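Local coordinates for diguanylate cyclase/phosphodiesterase (PDB 3MTK), which probably takes part in cyclic di-GMP turnover as a GGDEF- and EAL-containing enzyme, of which this chain is the GGDEF domain, at residues 119-131 against 151-164. Numbering follows the deposited sequence.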
loop_
_atom_site.group_PDB
_atom_site.type_symbol
_atom_site.label_atom_id
_atom_site.label_comp_id
_atom_site.label_asym_id
_atom_site.label_seq_id
_atom_site.Cartn_x
_atom_site.Cartn_y
_atom_site.Cartn_z
ATOM N N ILE A 119 -14.040 9.571 10.314
ATOM C CA ILE A 119 -14.160 8.327 9.570
ATOM C C ILE A 119 -13.141 7.260 9.925
ATOM O O ILE A 119 -11.952 7.532 10.100
ATOM C CB ILE A 119 -14.091 8.609 8.056
ATOM C CG1 ILE A 119 -15.127 9.674 7.700
ATOM C CG2 ILE A 119 -14.359 7.324 7.253
ATOM C CD1 ILE A 119 -15.039 10.151 6.276
ATOM N N ARG A 120 -13.637 6.039 10.034
ATOM C CA ARG A 120 -12.821 4.884 10.345
ATOM C C ARG A 120 -12.958 3.901 9.190
ATOM O O ARG A 120 -14.065 3.626 8.734
ATOM C CB ARG A 120 -13.305 4.235 11.642
ATOM C CG ARG A 120 -12.726 4.839 12.896
ATOM C CD ARG A 120 -13.408 4.276 14.129
ATOM N NE ARG A 120 -12.522 4.253 15.292
ATOM C CZ ARG A 120 -11.463 3.453 15.416
ATOM N NH1 ARG A 120 -11.150 2.605 14.447
ATOM N NH2 ARG A 120 -10.717 3.495 16.512
ATOM N N VAL A 121 -11.831 3.381 8.714
ATOM C CA VAL A 121 -11.830 2.429 7.619
ATOM C C VAL A 121 -11.022 1.209 7.980
ATOM O O VAL A 121 -10.215 1.245 8.896
ATOM C CB VAL A 121 -11.210 3.018 6.357
ATOM C CG1 VAL A 121 -12.149 4.023 5.736
ATOM C CG2 VAL A 121 -9.881 3.656 6.706
ATOM N N ASN A 122 -11.245 0.134 7.241
ATOM C CA ASN A 122 -10.537 -1.116 7.442
ATOM C C ASN A 122 -9.578 -1.335 6.299
ATOM O O ASN A 122 -9.754 -0.760 5.226
ATOM C CB ASN A 122 -11.525 -2.265 7.511
ATOM C CG ASN A 122 -12.278 -2.275 8.808
ATOM O OD1 ASN A 122 -13.414 -2.739 8.880
ATOM N ND2 ASN A 122 -11.639 -1.767 9.856
ATOM N N PHE A 123 -8.565 -2.164 6.540
ATOM C CA PHE A 123 -7.547 -2.455 5.539
ATOM C C PHE A 123 -7.164 -3.922 5.574
ATOM O O PHE A 123 -7.658 -4.692 6.393
ATOM C CB PHE A 123 -6.259 -1.654 5.809
ATOM C CG PHE A 123 -6.456 -0.154 5.917
ATOM C CD1 PHE A 123 -7.000 0.413 7.066
ATOM C CD2 PHE A 123 -6.076 0.681 4.883
ATOM C CE1 PHE A 123 -7.159 1.791 7.180
ATOM C CE2 PHE A 123 -6.228 2.061 4.987
ATOM C CZ PHE A 123 -6.771 2.617 6.139
ATOM N N ASN A 124 -6.266 -4.281 4.665
ATOM C CA ASN A 124 -5.690 -5.609 4.569
ATOM C C ASN A 124 -4.337 -5.384 3.919
ATOM O O ASN A 124 -4.169 -4.461 3.104
ATOM C CB ASN A 124 -6.563 -6.552 3.753
ATOM C CG ASN A 124 -7.488 -7.380 4.641
ATOM O OD1 ASN A 124 -7.027 -8.230 5.424
ATOM N ND2 ASN A 124 -8.789 -7.125 4.542
ATOM N N ILE A 125 -3.364 -6.199 4.304
ATOM C CA ILE A 125 -2.021 -6.038 3.790
ATOM C C ILE A 125 -1.375 -7.318 3.297
ATOM O O ILE A 125 -1.396 -8.342 3.978
ATOM C CB ILE A 125 -1.121 -5.395 4.866
ATOM C CG1 ILE A 125 -1.464 -3.910 4.988
ATOM C CG2 ILE A 125 0.339 -5.586 4.526
ATOM C CD1 ILE A 125 -0.688 -3.178 6.086
ATOM N N GLY A 126 -0.812 -7.240 2.097
ATOM C CA GLY A 126 -0.122 -8.370 1.512
ATOM C C GLY A 126 1.303 -7.903 1.294
ATOM O O GLY A 126 1.523 -6.826 0.729
ATOM N N ALA A 127 2.278 -8.684 1.746
ATOM C CA ALA A 127 3.676 -8.283 1.584
ATOM C C ALA A 127 4.550 -9.397 1.014
ATOM O O ALA A 127 4.235 -10.579 1.151
ATOM C CB ALA A 127 4.235 -7.810 2.925
ATOM N N ALA A 128 5.653 -9.018 0.376
ATOM C CA ALA A 128 6.547 -10.014 -0.203
ATOM C C ALA A 128 8.022 -9.590 -0.216
ATOM O O ALA A 128 8.358 -8.461 -0.579
ATOM C CB ALA A 128 6.088 -10.353 -1.611
ATOM N N GLN A 129 8.887 -10.512 0.196
ATOM C CA GLN A 129 10.332 -10.299 0.227
ATOM C C GLN A 129 10.828 -10.025 -1.191
ATOM O O GLN A 129 10.724 -10.894 -2.061
ATOM C CB GLN A 129 11.017 -11.561 0.756
ATOM C CG GLN A 129 12.531 -11.471 0.918
ATOM C CD GLN A 129 12.934 -11.113 2.331
ATOM O OE1 GLN A 129 12.502 -11.755 3.292
ATOM N NE2 GLN A 129 13.768 -10.089 2.470
ATOM N N ILE A 130 11.352 -8.826 -1.432
ATOM C CA ILE A 130 11.872 -8.489 -2.753
ATOM C C ILE A 130 13.085 -9.365 -3.058
ATOM O O ILE A 130 13.999 -9.484 -2.240
ATOM C CB ILE A 130 12.326 -7.019 -2.840
ATOM C CG1 ILE A 130 11.111 -6.093 -2.904
ATOM C CG2 ILE A 130 13.232 -6.831 -4.055
ATOM C CD1 ILE A 130 11.466 -4.629 -3.068
ATOM N N GLU A 131 13.095 -9.966 -4.242
ATOM C CA GLU A 131 14.198 -10.830 -4.639
ATOM C C GLU A 131 13.969 -11.378 -6.046
ATOM O O GLU A 131 12.830 -11.469 -6.507
ATOM C CB GLU A 131 14.326 -11.985 -3.644
ATOM C CG GLU A 131 15.623 -12.760 -3.731
ATOM C CD GLU A 131 15.667 -13.900 -2.732
ATOM O OE1 GLU A 131 16.738 -14.532 -2.587
ATOM O OE2 GLU A 131 14.620 -14.163 -2.096
ATOM N N ALA A 151 -4.970 -12.665 2.884
ATOM C CA ALA A 151 -5.231 -11.848 4.059
ATOM C C ALA A 151 -6.708 -11.510 4.198
ATOM O O ALA A 151 -7.244 -11.484 5.308
ATOM C CB ALA A 151 -4.390 -10.560 4.007
ATOM N N LYS A 152 -7.369 -11.248 3.077
ATOM C CA LYS A 152 -8.779 -10.905 3.137
ATOM C C LYS A 152 -9.642 -12.114 3.500
ATOM O O LYS A 152 -10.695 -11.966 4.115
ATOM C CB LYS A 152 -9.223 -10.277 1.821
ATOM C CG LYS A 152 -8.517 -8.959 1.527
ATOM C CD LYS A 152 -9.164 -8.191 0.370
ATOM C CE LYS A 152 -9.072 -8.955 -0.938
ATOM N NZ LYS A 152 -9.665 -8.189 -2.063
ATOM N N GLU A 153 -9.191 -13.312 3.137
ATOM C CA GLU A 153 -9.932 -14.525 3.468
ATOM C C GLU A 153 -9.849 -14.667 4.981
ATOM O O GLU A 153 -10.789 -15.109 5.640
ATOM C CB GLU A 153 -9.284 -15.767 2.852
ATOM C CG GLU A 153 -8.864 -15.657 1.415
ATOM C CD GLU A 153 -8.329 -16.977 0.882
ATOM O OE1 GLU A 153 -7.540 -17.633 1.598
ATOM O OE2 GLU A 153 -8.692 -17.359 -0.251
ATOM N N GLU A 154 -8.689 -14.307 5.515
ATOM C CA GLU A 154 -8.426 -14.385 6.942
ATOM C C GLU A 154 -9.322 -13.401 7.692
ATOM O O GLU A 154 -9.678 -13.624 8.847
ATOM C CB GLU A 154 -6.958 -14.059 7.203
ATOM C CG GLU A 154 -6.365 -14.784 8.384
ATOM C CD GLU A 154 -6.191 -16.261 8.108
ATOM O OE1 GLU A 154 -5.404 -16.602 7.197
ATOM O OE2 GLU A 154 -6.840 -17.078 8.794
ATOM N N GLY A 155 -9.681 -12.307 7.035
ATOM C CA GLY A 155 -10.539 -11.321 7.670
ATOM C C GLY A 155 -10.031 -9.900 7.525
ATOM O O GLY A 155 -8.948 -9.668 6.986
ATOM N N LEU A 156 -10.824 -8.943 7.997
ATOM C CA LEU A 156 -10.450 -7.538 7.930
ATOM C C LEU A 156 -9.243 -7.251 8.812
ATOM O O LEU A 156 -9.059 -7.878 9.849
ATOM C CB LEU A 156 -11.609 -6.650 8.389
ATOM C CG LEU A 156 -12.885 -6.566 7.551
ATOM C CD1 LEU A 156 -13.892 -5.693 8.287
ATOM C CD2 LEU A 156 -12.585 -5.973 6.178
ATOM N N ASN A 157 -8.425 -6.297 8.384
ATOM C CA ASN A 157 -7.255 -5.880 9.141
ATOM C C ASN A 157 -6.276 -7.001 9.453
ATOM O O ASN A 157 -5.690 -7.050 10.535
ATOM C CB ASN A 157 -7.718 -5.220 10.429
ATOM C CG ASN A 157 -8.696 -4.096 10.179
ATOM O OD1 ASN A 157 -9.731 -4.014 10.839
ATOM N ND2 ASN A 157 -8.379 -3.218 9.227
ATOM N N GLU A 158 -6.104 -7.909 8.507
ATOM C CA GLU A 158 -5.184 -9.006 8.694
ATOM C C GLU A 158 -4.138 -8.833 7.593
ATOM O O GLU A 158 -4.407 -8.203 6.572
ATOM C CB GLU A 158 -5.929 -10.336 8.552
ATOM C CG GLU A 158 -5.630 -11.365 9.649
ATOM C CD GLU A 158 -6.408 -11.133 10.941
ATOM O OE1 GLU A 158 -7.655 -11.168 10.915
ATOM O OE2 GLU A 158 -5.772 -10.928 11.994
ATOM N N TYR A 159 -2.940 -9.363 7.809
ATOM C CA TYR A 159 -1.871 -9.249 6.821
ATOM C C TYR A 159 -1.127 -10.559 6.629
ATOM O O TYR A 159 -1.066 -11.386 7.540
ATOM C CB TYR A 159 -0.868 -8.171 7.238
ATOM C CG TYR A 159 -0.080 -8.510 8.485
ATOM C CD1 TYR A 159 -0.545 -8.145 9.752
ATOM C CD2 TYR A 159 1.141 -9.172 8.399
ATOM C CE1 TYR A 159 0.189 -8.428 10.898
ATOM C CE2 TYR A 159 1.888 -9.457 9.537
ATOM C CZ TYR A 159 1.408 -9.083 10.787
ATOM O OH TYR A 159 2.156 -9.351 11.917
ATOM N N VAL A 160 -0.559 -10.734 5.441
ATOM C CA VAL A 160 0.208 -11.931 5.112
ATOM C C VAL A 160 1.519 -11.557 4.406
ATOM O O VAL A 160 1.532 -10.715 3.503
ATOM C CB VAL A 160 -0.598 -12.884 4.189
ATOM C CG1 VAL A 160 0.227 -14.124 3.883
ATOM C CG2 VAL A 160 -1.913 -13.275 4.853
ATOM N N ILE A 161 2.615 -12.194 4.816
ATOM C CA ILE A 161 3.930 -11.927 4.227
ATOM C C ILE A 161 4.501 -13.174 3.572
ATOM O O ILE A 161 4.691 -14.185 4.240
ATOM C CB ILE A 161 4.929 -11.450 5.292
ATOM C CG1 ILE A 161 4.351 -10.249 6.049
ATOM C CG2 ILE A 161 6.249 -11.065 4.629
ATOM C CD1 ILE A 161 5.231 -9.763 7.178
ATOM N N PHE A 162 4.772 -13.103 2.268
ATOM C CA PHE A 162 5.328 -14.241 1.536
ATOM C C PHE A 162 6.856 -14.216 1.421
ATOM O O PHE A 162 7.446 -13.230 0.979
ATOM C CB PHE A 162 4.734 -14.328 0.125
ATOM C CG PHE A 162 3.349 -14.921 0.071
ATOM C CD1 PHE A 162 2.873 -15.733 1.100
ATOM C CD2 PHE A 162 2.531 -14.702 -1.041
ATOM C CE1 PHE A 162 1.606 -16.318 1.021
ATOM C CE2 PHE A 162 1.257 -15.288 -1.131
ATOM C CZ PHE A 162 0.799 -16.095 -0.097
ATOM N N LYS A 163 7.484 -15.318 1.821
ATOM C CA LYS A 163 8.938 -15.461 1.767
ATOM C C LYS A 163 9.301 -16.678 0.921
ATOM O O LYS A 163 8.589 -17.679 0.934
ATOM C CB LYS A 163 9.505 -15.640 3.176
ATOM C CG LYS A 163 9.588 -14.357 3.982
ATOM C CD LYS A 163 10.045 -14.622 5.407
ATOM C CE LYS A 163 10.466 -13.332 6.092
ATOM N NZ LYS A 163 9.421 -12.281 5.981
ATOM N N PRO A 164 10.414 -16.606 0.172
ATOM C CA PRO A 164 10.859 -17.715 -0.680
ATOM C C PRO A 164 10.984 -19.049 0.055
ATOM O O PRO A 164 11.143 -19.086 1.275
ATOM C CB PRO A 164 12.195 -17.214 -1.210
ATOM C CG PRO A 164 11.946 -15.746 -1.350
ATOM C CD PRO A 164 11.270 -15.424 -0.036
#
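Ile-125 takes a hydrogen bond from Val-160 N on its O, at 2.9 Å, and gives one from its N to Glu-158 O, part of the parallel ladder that joins strands 123-129 and 159-163. Val-160 O accepts from Ala-127 N at 2.8 Å; Phe-162 then repeats the pattern with Ala-127 O and Gln-129 N. On the face turned to helix 97-108, Ile-125 CB lies 3.7 Å from Tyr-159 CB, and Ala-127 CB meets Ile-161 CG1 at 4.0 Å. With chi1 at 67°, Tyr-159 carries its ring away from strand 123-129, and its OH bonds to Glu-102. Ahead of the ladder, Asn-157 N donates to Phe-123 O, the donor 2.7 Å away, while Asn-122 lies across Leu-156 at about a right angle, its OD1 3.1 Å from Leu-156 CD1. Asn-122 ND2 comes to 3.1 Å from Asn-157 OD1, but the amide planes stand 79° apart and the angle is too poor for a hydrogen bond. An alanine in place of Asn-122 removes the amide packed against Leu-156 CD1 and Asn-157, and would probably open a gap there and leave the Asn-157 side chain freer to turn. Farther out, Ala-151 and Lys-152, in the last turn of helix 137-154, lie beside Asn-124, and Lys-152 NZ forms a salt bridge with Glu-43. Strand 123-129, helix 137-154 and strand 159-163 thus make a beta-alpha-beta crossover within the mixed sheet of the GGDEF domain.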